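Local coordinates for decapping and exoribonuclease protein 1 (Kluyveromyces lactis, PDB 4GPS), which removes NAD caps and N7-methylguanosine caps from RNA 5' ends and degrades RNA in the 5'-to-3' direction, using a divalent metal cation, at residues 307-312 with 363-368; 187-192 with 371-376; 77-82 with 313-318; 298-303 with 328-333. All blocks are in the same frame, centred on the assembly; numbering follows the deposited sequence.

Interaction 1 (307-312 with 363-368)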
# COMPACT_ATOMS: atom_id res chain seq x y z
N HIS A 307 -15.90 -1.36 -4.73
CA HIS A 307 -15.13 -2.58 -4.82
C HIS A 307 -14.00 -2.49 -5.85
O HIS A 307 -12.92 -3.05 -5.66
CB HIS A 307 -16.07 -3.74 -5.13
CG HIS A 307 -16.67 -4.36 -3.91
ND1 HIS A 307 -17.70 -5.27 -3.97
CD2 HIS A 307 -16.34 -4.25 -2.61
CE1 HIS A 307 -17.97 -5.71 -2.74
NE2 HIS A 307 -17.15 -5.11 -1.90
N ARG A 308 -14.24 -1.76 -6.94
CA ARG A 308 -13.21 -1.60 -7.96
C ARG A 308 -12.06 -0.81 -7.36
O ARG A 308 -10.90 -1.09 -7.63
CB ARG A 308 -13.78 -0.91 -9.20
CG ARG A 308 -14.86 -1.75 -9.91
CD ARG A 308 -14.30 -2.97 -10.64
NE ARG A 308 -13.38 -2.59 -11.71
CZ ARG A 308 -13.74 -2.04 -12.88
NH1 ARG A 308 -15.01 -1.80 -13.16
NH2 ARG A 308 -12.80 -1.71 -13.75
N ARG A 309 -12.39 0.18 -6.52
CA ARG A 309 -11.38 1.00 -5.85
C ARG A 309 -10.57 0.13 -4.90
O ARG A 309 -9.34 0.25 -4.84
CB ARG A 309 -12.04 2.10 -5.01
CG ARG A 309 -11.99 3.45 -5.61
CD ARG A 309 -13.09 4.30 -5.02
NE ARG A 309 -13.41 5.36 -5.95
CZ ARG A 309 -14.55 6.02 -5.98
NH1 ARG A 309 -15.53 5.73 -5.13
NH2 ARG A 309 -14.70 6.99 -6.87
N LYS A 310 -11.26 -0.72 -4.15
CA LYS A 310 -10.59 -1.60 -3.20
C LYS A 310 -9.65 -2.59 -3.92
O LYS A 310 -8.51 -2.78 -3.50
CB LYS A 310 -11.63 -2.34 -2.34
CG LYS A 310 -11.03 -3.37 -1.44
CD LYS A 310 -12.07 -4.16 -0.67
CE LYS A 310 -12.75 -3.34 0.41
NZ LYS A 310 -13.74 -4.21 1.13
N LEU A 311 -10.14 -3.21 -4.99
CA LEU A 311 -9.33 -4.16 -5.77
C LEU A 311 -8.10 -3.44 -6.35
O LEU A 311 -6.99 -3.95 -6.25
CB LEU A 311 -10.16 -4.78 -6.89
CG LEU A 311 -11.28 -5.71 -6.38
CD1 LEU A 311 -12.29 -5.91 -7.48
CD2 LEU A 311 -10.71 -7.05 -5.91
N LEU A 312 -8.29 -2.24 -6.91
CA LEU A 312 -7.15 -1.52 -7.47
C LEU A 312 -6.14 -1.17 -6.36
O LEU A 312 -4.94 -1.33 -6.53
CB LEU A 312 -7.61 -0.24 -8.18
CG LEU A 312 -6.53 0.70 -8.73
CD1 LEU A 312 -5.75 -0.05 -9.83
CD2 LEU A 312 -7.14 2.02 -9.25
N GLY A 363 -17.41 3.83 -17.58
CA GLY A 363 -16.93 4.27 -16.28
C GLY A 363 -16.16 5.57 -16.33
O GLY A 363 -15.54 5.89 -17.33
N LYS A 364 -16.19 6.30 -15.22
CA LYS A 364 -15.54 7.60 -15.11
C LYS A 364 -14.03 7.59 -14.75
O LYS A 364 -13.20 7.98 -15.59
CB LYS A 364 -16.32 8.46 -14.11
CG LYS A 364 -16.22 9.96 -14.34
CD LYS A 364 -16.69 10.36 -15.74
CE LYS A 364 -16.43 11.85 -16.00
NZ LYS A 364 -16.73 12.30 -17.40
N PHE A 365 -13.68 7.16 -13.53
CA PHE A 365 -12.29 7.12 -13.02
C PHE A 365 -11.26 6.28 -13.79
O PHE A 365 -10.67 5.34 -13.24
CB PHE A 365 -12.31 6.66 -11.55
CG PHE A 365 -13.28 7.39 -10.74
CD1 PHE A 365 -14.63 7.01 -10.75
CD2 PHE A 365 -12.92 8.58 -10.10
CE1 PHE A 365 -15.62 7.81 -10.15
CE2 PHE A 365 -13.88 9.40 -9.49
CZ PHE A 365 -15.24 9.02 -9.52
N TYR A 366 -11.06 6.62 -15.04
CA TYR A 366 -10.13 5.91 -15.90
C TYR A 366 -10.40 4.43 -15.85
O TYR A 366 -9.50 3.63 -16.05
CB TYR A 366 -8.69 6.21 -15.46
CG TYR A 366 -8.41 7.67 -15.48
CD1 TYR A 366 -8.61 8.46 -14.36
CD2 TYR A 366 -8.03 8.30 -16.66
CE1 TYR A 366 -8.44 9.84 -14.39
CE2 TYR A 366 -7.85 9.70 -16.72
CZ TYR A 366 -8.05 10.47 -15.59
OH TYR A 366 -7.88 11.85 -15.64
N LYS A 367 -11.66 4.08 -15.61
CA LYS A 367 -12.08 2.67 -15.49
C LYS A 367 -11.17 1.84 -14.56
O LYS A 367 -10.99 0.64 -14.76
CB LYS A 367 -12.16 2.02 -16.87
CG LYS A 367 -13.18 2.66 -17.78
CD LYS A 367 -13.34 1.85 -19.05
CE LYS A 367 -14.59 2.26 -19.82
NZ LYS A 367 -14.94 1.21 -20.83
N PHE A 368 -10.61 2.50 -13.54
CA PHE A 368 -9.74 1.84 -12.56
C PHE A 368 -8.73 0.88 -13.22
O PHE A 368 -8.51 -0.25 -12.78
CB PHE A 368 -10.58 1.07 -11.53
CG PHE A 368 -11.72 1.85 -10.95
CD1 PHE A 368 -13.00 1.79 -11.52
CD2 PHE A 368 -11.52 2.68 -9.84
CE1 PHE A 368 -14.06 2.53 -10.99
CE2 PHE A 368 -12.57 3.42 -9.31
CZ PHE A 368 -13.85 3.34 -9.89
O HOH W 1 -10.24 -2.14 -12.70
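Phe365 and Arg309 form the cation-pi pair of this contact: the guanidinium carbon CZ of Arg309 stands 4.7 Å from the centroid of the Phe365 ring, only 11° off the ring normal. The approach is end-on rather than flat, because the two planes are inclined by 74°, and NH2 of Arg309 is the atom that reaches over the face, 3.4 Å from CZ of Phe365. The Arg309 chain is extended from CG to NE, which carries the group that far from the helix. NE, on the near side of the guanidinium, donates to the backbone oxygen of Phe193, which is likely to limit how the group can turn.

CH-pi packing centres on Phe368, the residue of the loop most deeply engaged. CB of Arg308 sits over one face of its ring, 3.9 Å from the centroid, while CB of its own loop neighbour Phe365 lies over the opposite face. The ring thus becomes a wedge between the loop and helix 305-319, whose continuation bears Gln317, which probably binds substrate in this PD-(D/E)XK-type nuclease. Aliphatic carbons complete the packing: CG of Arg309 meets CE2 of Phe368 at 3.7 Å, and CD2 of Leu312 comes to the ring edge.

Water supplies the polar link. NH2 of Arg308 donates to it at 2.8 Å, and the water in turn donates to the backbone O of Phe368 at 2.6 Å. Bends at chi2 and chi3 fold the Arg308 chain back until CD1 of Phe368 lies over the centre of one guanidinium face.

Interaction 2 (187-192 with 371-376)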
# COMPACT_ATOMS: atom_id res chain seq x y z
N ASP A 187 -1.89 6.36 -1.55
CA ASP A 187 -2.81 7.49 -1.67
C ASP A 187 -2.51 8.34 -2.90
O ASP A 187 -3.43 8.76 -3.61
CB ASP A 187 -2.78 8.45 -0.46
CG ASP A 187 -3.36 7.85 0.83
OD1 ASP A 187 -4.34 7.07 0.77
OD2 ASP A 187 -2.81 8.18 1.91
N ILE A 188 -1.24 8.61 -3.14
CA ILE A 188 -0.85 9.42 -4.26
C ILE A 188 -1.17 8.74 -5.59
O ILE A 188 -1.62 9.40 -6.50
CB ILE A 188 0.65 9.73 -4.21
CG1 ILE A 188 0.93 10.70 -3.07
CG2 ILE A 188 1.13 10.25 -5.59
CD1 ILE A 188 2.37 10.64 -2.54
N ILE A 189 -0.96 7.43 -5.69
CA ILE A 189 -1.24 6.74 -6.93
C ILE A 189 -2.76 6.69 -7.16
O ILE A 189 -3.23 6.69 -8.30
CB ILE A 189 -0.66 5.30 -6.91
CG1 ILE A 189 0.86 5.37 -6.82
CG2 ILE A 189 -1.04 4.54 -8.18
CD1 ILE A 189 1.48 4.06 -6.27
N MET A 190 -3.53 6.66 -6.07
CA MET A 190 -4.98 6.57 -6.14
C MET A 190 -5.75 7.83 -6.53
O MET A 190 -6.95 7.76 -6.81
CB MET A 190 -5.53 6.04 -4.80
CG MET A 190 -5.38 4.52 -4.63
SD MET A 190 -6.27 3.49 -5.87
CE MET A 190 -7.97 3.54 -5.11
N CYS A 191 -5.09 8.99 -6.55
CA CYS A 191 -5.78 10.25 -6.87
C CYS A 191 -6.75 10.20 -8.04
O CYS A 191 -7.91 10.55 -7.90
CB CYS A 191 -4.77 11.40 -7.07
SG CYS A 191 -3.98 11.88 -5.52
N PRO A 192 -6.31 9.72 -9.21
CA PRO A 192 -7.29 9.70 -10.31
C PRO A 192 -8.42 8.71 -10.20
O PRO A 192 -9.34 8.70 -11.03
CB PRO A 192 -6.43 9.44 -11.55
CG PRO A 192 -5.19 8.84 -11.04
CD PRO A 192 -4.95 9.43 -9.68
N ASN A 371 -3.03 -0.03 -15.38
CA ASN A 371 -2.01 0.50 -16.28
C ASN A 371 -2.02 2.02 -16.28
O ASN A 371 -0.96 2.65 -16.35
CB ASN A 371 -2.18 -0.06 -17.67
CG ASN A 371 -1.94 -1.55 -17.71
OD1 ASN A 371 -2.89 -2.35 -17.81
ND2 ASN A 371 -0.67 -1.94 -17.62
N VAL A 372 -3.21 2.60 -16.19
CA VAL A 372 -3.31 4.05 -16.11
C VAL A 372 -2.75 4.46 -14.73
O VAL A 372 -2.04 5.45 -14.63
CB VAL A 372 -4.77 4.48 -16.30
CG1 VAL A 372 -4.95 5.95 -15.99
CG2 VAL A 372 -5.19 4.17 -17.73
N ALA A 373 -3.06 3.71 -13.67
CA ALA A 373 -2.52 4.05 -12.34
C ALA A 373 -0.98 4.08 -12.45
O ALA A 373 -0.32 4.99 -11.94
CB ALA A 373 -2.97 3.01 -11.29
N ASN A 374 -0.41 3.09 -13.13
CA ASN A 374 1.02 3.03 -13.34
C ASN A 374 1.52 4.28 -14.10
O ASN A 374 2.54 4.86 -13.75
CB ASN A 374 1.37 1.76 -14.10
CG ASN A 374 2.84 1.58 -14.26
OD1 ASN A 374 3.58 1.77 -13.32
ND2 ASN A 374 3.27 1.22 -15.45
N ASP A 375 0.80 4.71 -15.14
CA ASP A 375 1.23 5.90 -15.89
C ASP A 375 1.17 7.14 -15.00
O ASP A 375 2.11 7.97 -15.00
CB ASP A 375 0.36 6.14 -17.13
CG ASP A 375 0.56 5.08 -18.21
OD1 ASP A 375 1.67 4.49 -18.33
OD2 ASP A 375 -0.41 4.87 -18.97
N TRP A 376 0.08 7.26 -14.24
CA TRP A 376 -0.12 8.38 -13.32
C TRP A 376 1.03 8.42 -12.30
O TRP A 376 1.57 9.48 -11.99
CB TRP A 376 -1.43 8.20 -12.57
CG TRP A 376 -1.54 9.10 -11.39
CD1 TRP A 376 -1.51 8.74 -10.08
CD2 TRP A 376 -1.70 10.54 -11.40
NE1 TRP A 376 -1.64 9.84 -9.27
CE2 TRP A 376 -1.75 10.96 -10.05
CE3 TRP A 376 -1.79 11.51 -12.42
CZ2 TRP A 376 -1.90 12.31 -9.69
CZ3 TRP A 376 -1.94 12.84 -12.05
CH2 TRP A 376 -1.99 13.23 -10.70
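Trp376 reaches Pro192 and the backbone of Ile188 because its CG stands opposite the backbone N (chi1 166°), swinging the indole off helix 370-393 toward residues 188-192; chi2 then presents the five-membered ring to the proline and NE1 to the carbonyl. On the other helix, the first torsion of Ile189 places CG2 opposite its backbone N, and this branch meets CB of Ala373 at 4.0 Å.

The hydrogen bond is short and nearly straight: NE1 of Trp376 lies 2.8 Å from O of Ile188, with an N-H...O angle of 167°. The acceptor lies in the indole plane, whereas the donor is tilted somewhat out of the carbonyl plane. The backbone bond from N of Cys191 to this same O of Ile188 is long and weak at 3.5 Å, so the indole N-H is probably the stronger partner of this carbonyl, whose residue is buried.

The two helices pack closely here, CA of Ile189 and CA of Ala373 being 6.2 Å apart, and the small alanine permits that approach. They belong to the RAI1-like nuclease fold, with helix 305-319 against Ile189 and Met190, and strand 198-204 against Ile188 and Cys191.

Pro192 lies over one face of the indole in a CH-pi contact, its CD 3.4 Å from the centroid of the five-membered ring and 13° off the normal. CG follows alongside, 3.7 Å from CG of Trp376. CB of Cys191 touches the six-membered ring at CZ2, 4.0 Å away, and Phe67 meets the indole edge-to-face.

Interaction 3 (77-82 with 313-318)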
# COMPACT_ATOMS: atom_id res chain seq x y z
N ASP A 77 -1.88 -8.87 -20.70
CA ASP A 77 -1.97 -10.05 -19.85
C ASP A 77 -1.13 -10.09 -18.60
O ASP A 77 -1.62 -10.49 -17.54
CB ASP A 77 -1.68 -11.33 -20.67
CG ASP A 77 -2.63 -11.48 -21.84
OD1 ASP A 77 -3.79 -11.01 -21.75
OD2 ASP A 77 -2.22 -12.10 -22.85
N LYS A 78 0.15 -9.73 -18.72
CA LYS A 78 1.05 -9.75 -17.58
C LYS A 78 0.93 -8.42 -16.83
O LYS A 78 0.88 -7.33 -17.43
CB LYS A 78 2.50 -9.97 -18.02
CG LYS A 78 3.48 -10.31 -16.87
CD LYS A 78 4.89 -10.65 -17.35
CE LYS A 78 5.56 -9.40 -17.95
NZ LYS A 78 6.95 -9.65 -18.50
N THR A 79 0.90 -8.50 -15.51
CA THR A 79 0.82 -7.31 -14.69
C THR A 79 2.11 -6.48 -14.80
O THR A 79 3.20 -7.03 -14.85
CB THR A 79 0.58 -7.71 -13.22
OG1 THR A 79 0.58 -6.53 -12.40
CG2 THR A 79 1.66 -8.69 -12.74
N PRO A 80 2.00 -5.15 -14.87
CA PRO A 80 3.20 -4.32 -14.96
C PRO A 80 3.79 -4.22 -13.55
O PRO A 80 3.14 -4.61 -12.57
CB PRO A 80 2.66 -2.98 -15.48
CG PRO A 80 1.31 -2.94 -14.87
CD PRO A 80 0.80 -4.34 -15.15
N LYS A 81 5.02 -3.76 -13.43
CA LYS A 81 5.59 -3.59 -12.09
C LYS A 81 5.67 -2.09 -11.82
O LYS A 81 6.01 -1.32 -12.72
CB LYS A 81 6.98 -4.25 -12.00
CG LYS A 81 6.94 -5.71 -11.56
CD LYS A 81 8.36 -6.25 -11.36
CE LYS A 81 8.43 -7.80 -11.38
NZ LYS A 81 7.81 -8.44 -10.17
N LEU A 82 5.33 -1.65 -10.61
CA LEU A 82 5.39 -0.23 -10.32
C LEU A 82 6.83 0.20 -10.08
O LEU A 82 7.26 1.27 -10.53
CB LEU A 82 4.52 0.10 -9.11
CG LEU A 82 3.03 -0.14 -9.35
CD1 LEU A 82 2.25 0.14 -8.06
CD2 LEU A 82 2.52 0.75 -10.50
N ARG A 313 -6.65 -0.73 -5.22
CA ARG A 313 -5.79 -0.35 -4.11
C ARG A 313 -4.99 -1.55 -3.64
O ARG A 313 -3.79 -1.46 -3.37
CB ARG A 313 -6.67 0.22 -2.99
CG ARG A 313 -6.03 1.36 -2.22
CD ARG A 313 -6.98 2.05 -1.24
NE ARG A 313 -6.38 3.30 -0.78
CZ ARG A 313 -5.38 3.34 0.07
NH1 ARG A 313 -4.92 2.21 0.55
NH2 ARG A 313 -4.79 4.47 0.39
N MET A 314 -5.66 -2.69 -3.60
CA MET A 314 -5.10 -3.97 -3.18
C MET A 314 -3.93 -4.31 -4.12
O MET A 314 -2.82 -4.67 -3.70
CB MET A 314 -6.21 -5.01 -3.33
CG MET A 314 -6.22 -6.13 -2.39
SD MET A 314 -7.79 -7.07 -2.53
CE MET A 314 -8.87 -6.08 -1.43
N TRP A 315 -4.20 -4.21 -5.42
CA TRP A 315 -3.19 -4.47 -6.41
C TRP A 315 -2.00 -3.51 -6.19
O TRP A 315 -0.86 -3.96 -6.17
CB TRP A 315 -3.78 -4.26 -7.81
CG TRP A 315 -2.75 -4.35 -8.91
CD1 TRP A 315 -2.22 -5.50 -9.45
CD2 TRP A 315 -2.08 -3.26 -9.54
NE1 TRP A 315 -1.25 -5.18 -10.37
CE2 TRP A 315 -1.14 -3.82 -10.45
CE3 TRP A 315 -2.17 -1.86 -9.43
CZ2 TRP A 315 -0.30 -3.02 -11.24
CZ3 TRP A 315 -1.32 -1.07 -10.22
CH2 TRP A 315 -0.41 -1.66 -11.11
N ILE A 316 -2.25 -2.20 -6.05
CA ILE A 316 -1.14 -1.26 -5.86
C ILE A 316 -0.39 -1.62 -4.60
O ILE A 316 0.84 -1.57 -4.57
CB ILE A 316 -1.61 0.17 -5.68
CG1 ILE A 316 -2.36 0.62 -6.93
CG2 ILE A 316 -0.41 1.08 -5.38
CD1 ILE A 316 -3.18 1.86 -6.71
N GLN A 317 -1.13 -2.00 -3.56
CA GLN A 317 -0.54 -2.36 -2.28
C GLN A 317 0.47 -3.50 -2.36
O GLN A 317 1.59 -3.38 -1.86
CB GLN A 317 -1.64 -2.67 -1.28
CG GLN A 317 -1.18 -3.28 -0.01
CD GLN A 317 -2.33 -3.83 0.83
OE1 GLN A 317 -2.11 -4.55 1.80
NE2 GLN A 317 -3.56 -3.49 0.46
N THR A 318 0.12 -4.61 -3.00
CA THR A 318 1.07 -5.70 -3.06
C THR A 318 2.09 -5.48 -4.16
O THR A 318 3.26 -5.87 -4.03
CB THR A 318 0.40 -7.06 -3.23
OG1 THR A 318 -0.54 -7.02 -4.29
CG2 THR A 318 -0.32 -7.45 -1.93
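Thr79 and Trp315 are joined by the one hydrogen bond across this contact. NE1 of Trp315 donates to OG1 of Thr79 at 3.0 Å with an N-H...O angle of 157°, and the oxygen lies within 3° of the indole plane, so the bond is made squarely at the ring edge. The hydroxyl donates in turn to O of Pro80, 3.2 Å from OG1, in the carbonyl plane and on a lone pair. Accepting from the indole and donating to the carbonyl probably holds the hydroxyl in place; chi1 of 176° sets OG1 opposite the backbone N and turns it to the helix.

Apolar contacts continue along the far end of the same ring. CG of Pro80 touches CZ2 of Trp315 at 4.0 Å, and CD2 of Leu82 meets CH2 of Trp315 at 3.8 Å. The other methyl of Leu82, CD1, turns to CG2 of Ile316, 3.9 Å away, so the leucine fork straddles two neighbouring helix residues. A leucine in place of Trp315 would probably leave the Thr79 hydroxyl without its donor and open a gap beside Pro80 and Leu82.

Asn319 also holds this loop by accepting a hydrogen bond from the backbone N of Leu82. The loop before strand 86-95 packs on helix 305-319, the helix of the RAI1-like nuclease fold that carries Gln317, which probably binds substrate, as in relatives.

Interaction 4 (298-303 with 328-333)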
# COMPACT_ATOMS: atom_id res chain seq x y z
N VAL A 298 -16.58 -8.55 1.50
CA VAL A 298 -17.86 -9.17 1.23
C VAL A 298 -17.61 -9.60 -0.26
O VAL A 298 -16.72 -9.02 -0.91
CB VAL A 298 -18.95 -8.09 1.41
CG1 VAL A 298 -19.47 -7.61 0.11
CG2 VAL A 298 -20.01 -8.59 2.36
N HIS A 299 -18.30 -10.61 -0.79
CA HIS A 299 -18.06 -11.00 -2.19
C HIS A 299 -18.07 -9.79 -3.14
O HIS A 299 -18.88 -8.88 -3.00
CB HIS A 299 -19.05 -12.09 -2.64
CG HIS A 299 -18.66 -13.48 -2.20
ND1 HIS A 299 -17.55 -14.14 -2.71
CD2 HIS A 299 -19.17 -14.30 -1.25
CE1 HIS A 299 -17.41 -15.30 -2.10
NE2 HIS A 299 -18.38 -15.42 -1.20
N PHE A 300 -17.14 -9.80 -4.09
CA PHE A 300 -16.96 -8.68 -5.01
C PHE A 300 -18.01 -8.45 -6.05
O PHE A 300 -18.47 -9.39 -6.69
CB PHE A 300 -15.62 -8.80 -5.73
CG PHE A 300 -14.44 -8.60 -4.83
CD1 PHE A 300 -13.45 -9.58 -4.72
CD2 PHE A 300 -14.34 -7.44 -4.05
CE1 PHE A 300 -12.37 -9.42 -3.85
CE2 PHE A 300 -13.26 -7.27 -3.17
CZ PHE A 300 -12.28 -8.27 -3.07
N LYS A 301 -18.37 -7.19 -6.22
CA LYS A 301 -19.34 -6.79 -7.24
C LYS A 301 -18.57 -5.89 -8.21
O LYS A 301 -18.46 -4.68 -7.97
CB LYS A 301 -20.52 -6.04 -6.60
CG LYS A 301 -21.49 -6.97 -5.85
CD LYS A 301 -22.17 -6.33 -4.64
CE LYS A 301 -23.49 -5.68 -4.96
NZ LYS A 301 -23.97 -4.89 -3.79
N LEU A 302 -17.97 -6.46 -9.26
CA LEU A 302 -17.24 -5.60 -10.19
C LEU A 302 -18.40 -4.71 -10.65
O LEU A 302 -19.57 -5.10 -10.53
CB LEU A 302 -16.64 -6.42 -11.33
CG LEU A 302 -15.66 -7.51 -10.87
CD1 LEU A 302 -15.30 -8.38 -12.06
CD2 LEU A 302 -14.41 -6.90 -10.26
N GLY A 303 -18.15 -3.53 -11.16
CA GLY A 303 -19.34 -2.75 -11.47
C GLY A 303 -19.60 -1.81 -10.30
O GLY A 303 -19.97 -0.66 -10.52
N ILE A 328 -7.71 -13.42 1.07
CA ILE A 328 -8.94 -12.73 1.33
C ILE A 328 -9.96 -13.61 2.04
O ILE A 328 -10.15 -14.79 1.71
CB ILE A 328 -9.52 -12.21 0.02
CG1 ILE A 328 -8.58 -11.14 -0.51
CG2 ILE A 328 -10.97 -11.71 0.22
CD1 ILE A 328 -9.04 -10.51 -1.80
N GLY A 329 -10.56 -13.03 3.07
CA GLY A 329 -11.59 -13.73 3.82
C GLY A 329 -12.92 -13.08 3.48
O GLY A 329 -13.16 -11.92 3.84
N PHE A 330 -13.78 -13.80 2.76
CA PHE A 330 -15.07 -13.26 2.38
C PHE A 330 -16.07 -13.66 3.44
O PHE A 330 -16.12 -14.82 3.85
CB PHE A 330 -15.52 -13.80 1.02
CG PHE A 330 -14.60 -13.44 -0.11
CD1 PHE A 330 -13.58 -14.28 -0.49
CD2 PHE A 330 -14.79 -12.26 -0.83
CE1 PHE A 330 -12.75 -13.96 -1.58
CE2 PHE A 330 -13.96 -11.94 -1.91
CZ PHE A 330 -12.94 -12.80 -2.28
N ARG A 331 -16.84 -12.69 3.90
CA ARG A 331 -17.83 -13.01 4.91
C ARG A 331 -19.21 -12.86 4.33
O ARG A 331 -19.41 -12.09 3.40
CB ARG A 331 -17.69 -12.09 6.14
CG ARG A 331 -18.03 -10.65 5.85
CD ARG A 331 -17.98 -9.78 7.12
NE ARG A 331 -18.47 -8.43 6.79
CZ ARG A 331 -17.79 -7.55 6.06
NH1 ARG A 331 -16.57 -7.86 5.59
NH2 ARG A 331 -18.34 -6.38 5.75
N ASN A 332 -20.16 -13.62 4.89
CA ASN A 332 -21.57 -13.57 4.50
C ASN A 332 -22.02 -12.15 4.90
O ASN A 332 -21.72 -11.70 6.00
CB ASN A 332 -22.35 -14.61 5.30
CG ASN A 332 -23.78 -14.72 4.87
OD1 ASN A 332 -24.07 -15.31 3.83
ND2 ASN A 332 -24.69 -14.15 5.65
N SER A 333 -22.75 -11.46 4.03
CA SER A 333 -23.19 -10.10 4.35
C SER A 333 -24.10 -10.06 5.56
O SER A 333 -23.93 -9.23 6.45
CB SER A 333 -23.93 -9.46 3.16
OG SER A 333 -23.09 -9.39 2.01
O HOH W 2 -20.39 -12.03 0.80
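An aromatic cluster joins the end of strand 325-331 to the loop that follows strand 290-297, its parallel neighbour: His299 and Phe300 of the loop both meet Phe330 of the strand. The imidazole of His299 and the ring of Phe330 form an offset stack, nearly parallel with planes at 5° and centroids 4.7 Å apart. The overlap is displaced so far that CB of Phe330 also sits over the imidazole, 4.0 Å from its centroid in a CH-pi contact.

Phe300 meets the same ring quite differently. Phe330 directs its edge to the Phe300 face with planes at 85°, an offset edge-to-face pair in which CE2 of Phe330 comes 3.6 Å from CE1 of Phe300. With CG of Phe330 opposite its carbonyl carbon (chi1 -62°), the ring projects to the loop and can serve both partners. CD1 of Ile328 adds an aliphatic contact at the Phe300 edge, 4.1 Å from CE1. An alanine here in place of Phe330 would probably leave the His299 imidazole without its stacking partner and Phe300 without the edge it faces.

Polar linkage comes through a water, which accepts from N of His299 at 3.0 Å and donates to O of Arg331 at 2.8 Å. CG2 of Val298 also lies over one face of the Arg331 guanidinium. Gly329 makes backbone hydrogen bonds to Lys295 and Ser297, while Phe330 bonds to Glu339 and Gln340 of strand 338-344. Cluster and water thus tie strand 325-331 to the loop leaving strand 290-297, the strand of this nuclease fold that carries metal-binding Glu293 and Ile294.

Overall arrangement
Helix 305-319 is the common element: interactions 1 and 3 occupy its successive turns, their centres 13 Å apart, and interaction 4 touches it with both segments, the loop through N of Lys301, 3.0 Å from ND1 of His307, and the strand through CD1 of Ile328, 3.7 Å from SD of Met314. Interaction 2 joins interaction 3 through the salt bridge from Asp187 OD1 to Arg313 NH2, 2.7 Å long, and meets interaction 1 where CD1 of Tyr366 packs on O of Pro192. Toward the active site, interaction 3 contains Gln317, and the side chain of Ile316 is about 10 Å from that of metal-binding Glu293; that of Ile328 is about 4 Å from that of Lys295, which probably binds substrate.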